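Local coordinates for protein putative isochorismatase (Streptomyces avermitilis, PDB 3KL2) that is of unknown function but probably acts as a hydrolase of the isochorismatase-like cysteine hydrolase family, at residues T136-R147 and T168-F177. Sequence-based numbering, arbitrary orientation.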
# COMPACT_ATOMS: atom_id res chain seq x y z
N THR A 136 -10.60 -5.54 1.82
CA THR A 136 -10.28 -5.47 3.23
C THR A 136 -8.83 -4.91 3.44
O THR A 136 -8.55 -4.20 4.43
CB THR A 136 -10.48 -6.90 3.91
OG1 THR A 136 -11.77 -7.43 3.57
CG2 THR A 136 -10.40 -6.83 5.44
N PHE A 137 -7.89 -5.18 2.54
CA PHE A 137 -6.54 -4.64 2.68
C PHE A 137 -6.43 -3.14 2.44
O PHE A 137 -5.46 -2.55 2.86
CB PHE A 137 -5.57 -5.37 1.76
CG PHE A 137 -5.28 -6.81 2.19
CD1 PHE A 137 -4.26 -7.08 3.08
CD2 PHE A 137 -6.03 -7.86 1.71
CE1 PHE A 137 -3.97 -8.40 3.48
CE2 PHE A 137 -5.75 -9.21 2.09
CZ PHE A 137 -4.72 -9.47 2.98
N ALA A 138 -7.41 -2.49 1.81
CA ALA A 138 -7.21 -1.06 1.38
C ALA A 138 -7.51 0.02 2.43
O ALA A 138 -7.09 1.14 2.27
CB ALA A 138 -8.03 -0.75 0.08
N SER A 139 -8.32 -0.24 3.43
CA SER A 139 -8.61 0.81 4.42
C SER A 139 -8.59 0.33 5.89
O SER A 139 -9.17 0.98 6.74
CB SER A 139 -9.96 1.47 4.09
OG SER A 139 -10.99 0.48 4.04
N THR A 140 -7.95 -0.81 6.17
CA THR A 140 -7.88 -1.35 7.49
C THR A 140 -6.46 -1.72 7.95
O THR A 140 -5.50 -1.58 7.20
CB THR A 140 -8.71 -2.63 7.56
OG1 THR A 140 -7.96 -3.72 7.03
CG2 THR A 140 -10.01 -2.44 6.86
N ASN A 141 -6.38 -2.23 9.19
CA ASN A 141 -5.17 -2.79 9.80
C ASN A 141 -4.95 -4.27 9.53
O ASN A 141 -4.14 -4.92 10.21
CB ASN A 141 -5.16 -2.56 11.32
CG ASN A 141 -6.41 -3.09 12.05
OD1 ASN A 141 -7.28 -3.68 11.46
ND2 ASN A 141 -6.48 -2.86 13.34
N LEU A 142 -5.66 -4.81 8.56
CA LEU A 142 -5.53 -6.23 8.30
C LEU A 142 -4.12 -6.67 7.95
O LEU A 142 -3.62 -7.64 8.55
CB LEU A 142 -6.46 -6.68 7.17
CG LEU A 142 -6.39 -8.20 6.89
CD1 LEU A 142 -6.82 -8.97 8.10
CD2 LEU A 142 -7.25 -8.62 5.66
N ASP A 143 -3.51 -6.02 6.95
CA ASP A 143 -2.16 -6.36 6.53
C ASP A 143 -1.15 -6.25 7.68
O ASP A 143 -0.35 -7.18 7.92
CB ASP A 143 -1.67 -5.43 5.45
CG ASP A 143 -0.58 -6.04 4.60
OD1 ASP A 143 -0.31 -7.26 4.70
OD2 ASP A 143 -0.06 -5.30 3.75
N PHE A 144 -1.21 -5.12 8.40
CA PHE A 144 -0.35 -4.94 9.58
C PHE A 144 -0.45 -6.09 10.62
O PHE A 144 0.55 -6.58 11.12
CB PHE A 144 -0.69 -3.65 10.27
CG PHE A 144 0.23 -3.31 11.36
CD1 PHE A 144 1.23 -2.36 11.16
CD2 PHE A 144 0.12 -3.93 12.59
CE1 PHE A 144 2.09 -2.04 12.21
CE2 PHE A 144 0.99 -3.62 13.61
CZ PHE A 144 1.96 -2.70 13.44
N ILE A 145 -1.66 -6.51 10.93
CA ILE A 145 -1.87 -7.47 11.99
C ILE A 145 -1.44 -8.86 11.52
O ILE A 145 -0.79 -9.58 12.28
CB ILE A 145 -3.36 -7.45 12.47
CG1 ILE A 145 -3.61 -6.13 13.19
CG2 ILE A 145 -3.71 -8.70 13.34
CD1 ILE A 145 -5.05 -5.80 13.52
N LEU A 146 -1.78 -9.24 10.29
CA LEU A 146 -1.37 -10.53 9.78
C LEU A 146 0.14 -10.62 9.74
O LEU A 146 0.74 -11.62 10.15
CB LEU A 146 -1.87 -10.76 8.36
CG LEU A 146 -3.38 -10.94 8.12
CD1 LEU A 146 -3.60 -10.89 6.64
CD2 LEU A 146 -3.96 -12.22 8.72
N ARG A 147 0.78 -9.61 9.17
CA ARG A 147 2.22 -9.69 9.06
C ARG A 147 2.85 -9.65 10.45
O ARG A 147 3.78 -10.42 10.71
CB ARG A 147 2.80 -8.56 8.22
CG ARG A 147 2.37 -8.60 6.76
CD ARG A 147 2.56 -9.95 6.13
NE ARG A 147 2.56 -9.86 4.66
CZ ARG A 147 2.80 -10.88 3.84
NH1 ARG A 147 3.08 -12.09 4.31
NH2 ARG A 147 2.79 -10.68 2.55
N THR A 168 -10.52 -8.61 -1.71
CA THR A 168 -9.63 -9.04 -0.69
C THR A 168 -8.75 -10.22 -1.12
O THR A 168 -7.62 -10.31 -0.74
CB THR A 168 -10.45 -9.43 0.52
OG1 THR A 168 -11.21 -8.29 0.95
CG2 THR A 168 -9.52 -9.99 1.68
N MET A 169 -9.31 -11.19 -1.82
CA MET A 169 -8.57 -12.29 -2.45
C MET A 169 -7.50 -11.77 -3.42
O MET A 169 -6.35 -12.17 -3.41
CB MET A 169 -9.57 -13.13 -3.22
CG MET A 169 -9.00 -14.44 -3.89
SD MET A 169 -10.26 -15.19 -4.94
CE MET A 169 -10.62 -13.88 -6.09
N ARG A 170 -7.88 -10.83 -4.28
CA ARG A 170 -6.93 -10.34 -5.27
C ARG A 170 -5.71 -9.70 -4.58
O ARG A 170 -4.55 -10.06 -4.84
CB ARG A 170 -7.61 -9.42 -6.26
CG ARG A 170 -8.54 -10.16 -7.18
CD ARG A 170 -9.46 -9.21 -7.98
NE ARG A 170 -10.29 -9.97 -8.92
CZ ARG A 170 -10.03 -10.13 -10.22
NH1 ARG A 170 -8.98 -9.53 -10.80
NH2 ARG A 170 -10.86 -10.86 -10.95
N THR A 171 -5.99 -8.80 -3.65
CA THR A 171 -4.95 -8.09 -2.95
C THR A 171 -4.17 -9.08 -2.06
O THR A 171 -2.95 -9.02 -1.99
CB THR A 171 -5.53 -6.83 -2.20
OG1 THR A 171 -6.17 -6.00 -3.16
CG2 THR A 171 -4.44 -5.97 -1.46
N GLY A 172 -4.85 -9.97 -1.39
CA GLY A 172 -4.17 -11.02 -0.60
C GLY A 172 -3.12 -11.74 -1.41
O GLY A 172 -1.96 -11.99 -0.94
N TYR A 173 -3.51 -12.05 -2.64
CA TYR A 173 -2.66 -12.74 -3.56
C TYR A 173 -1.45 -11.92 -3.91
O TYR A 173 -0.34 -12.43 -3.97
CB TYR A 173 -3.45 -13.04 -4.84
CG TYR A 173 -2.71 -13.89 -5.87
CD1 TYR A 173 -2.57 -15.25 -5.69
CD2 TYR A 173 -2.16 -13.32 -7.00
CE1 TYR A 173 -1.91 -16.05 -6.62
CE2 TYR A 173 -1.51 -14.10 -7.92
CZ TYR A 173 -1.38 -15.48 -7.71
OH TYR A 173 -0.71 -16.26 -8.61
N GLU A 174 -1.69 -10.64 -4.21
CA GLU A 174 -0.67 -9.74 -4.65
C GLU A 174 0.35 -9.60 -3.54
O GLU A 174 1.54 -9.38 -3.80
CB GLU A 174 -1.23 -8.34 -4.95
CG GLU A 174 -2.13 -8.26 -6.16
CD GLU A 174 -1.34 -8.40 -7.45
OE1 GLU A 174 -0.08 -8.26 -7.41
OE2 GLU A 174 -1.99 -8.61 -8.52
N ARG A 175 -0.11 -9.75 -2.30
CA ARG A 175 0.75 -9.49 -1.18
C ARG A 175 1.37 -10.75 -0.65
O ARG A 175 1.93 -10.71 0.40
CB ARG A 175 -0.02 -8.75 -0.09
CG ARG A 175 -0.22 -7.31 -0.47
CD ARG A 175 -0.94 -6.57 0.59
NE ARG A 175 -1.51 -5.35 0.07
CZ ARG A 175 -1.89 -4.31 0.80
NH1 ARG A 175 -1.72 -4.31 2.11
NH2 ARG A 175 -2.43 -3.27 0.20
N GLY A 176 1.29 -11.85 -1.40
CA GLY A 176 2.09 -13.04 -1.09
C GLY A 176 1.51 -14.05 -0.11
O GLY A 176 2.12 -15.10 0.12
N PHE A 177 0.33 -13.77 0.42
CA PHE A 177 -0.44 -14.71 1.21
C PHE A 177 -0.90 -15.90 0.38
O PHE A 177 -1.16 -15.77 -0.79
CB PHE A 177 -1.68 -14.02 1.84
CG PHE A 177 -1.34 -12.90 2.80
CD1 PHE A 177 -0.86 -13.18 4.08
CD2 PHE A 177 -1.46 -11.58 2.43
CE1 PHE A 177 -0.54 -12.19 4.96
CE2 PHE A 177 -1.16 -10.57 3.33
CZ PHE A 177 -0.71 -10.88 4.60
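With CG anti to the backbone N (chi1 -156°), Asp143 places its carboxylate beside the guanidinium of Arg175, whose chain is extended from CG to NE. NH1 of Arg175 meets OD2 of Asp143 at 2.5 Å from above the carboxylate plane, a bent salt bridge (N-H...O 134°), while CB of Phe137 lies over one guanidinium face. Without that guanidinium, as with an alanine at Arg175, the Asp143 carboxylate would probably lose its close charge partner and Phe137 CB the flat group packed on it. Arg147 lays its guanidinium over Phe177, CZ of Arg147 standing 4.0 Å from the Phe177 ring centroid in a cation-pi stack; Leu146 CD1 touches Phe177 CZ at 3.5 Å. In this parallel-sheet alpha/beta fold, helices 142-149 and 164-174 both pack against strand 153-159, through Ile154 and Leu156. A Schellman motif ends helix 164-174: Gly176, at positive phi where a CB would jam against the preceding carbonyl, turns the chain so that Phe177 enters the interface. Phe177 CE2 meets Phe137 CE1 at 3.6 Å, the rings oblique with planes 31° apart, and Asp143 OD1 sits at the Phe177 edge. A hydroxyl suits Thr168: its OG1 accepts from N (2.9 Å) and OG1 (2.8 Å) of Thr136 while also bonding to Cys164 O.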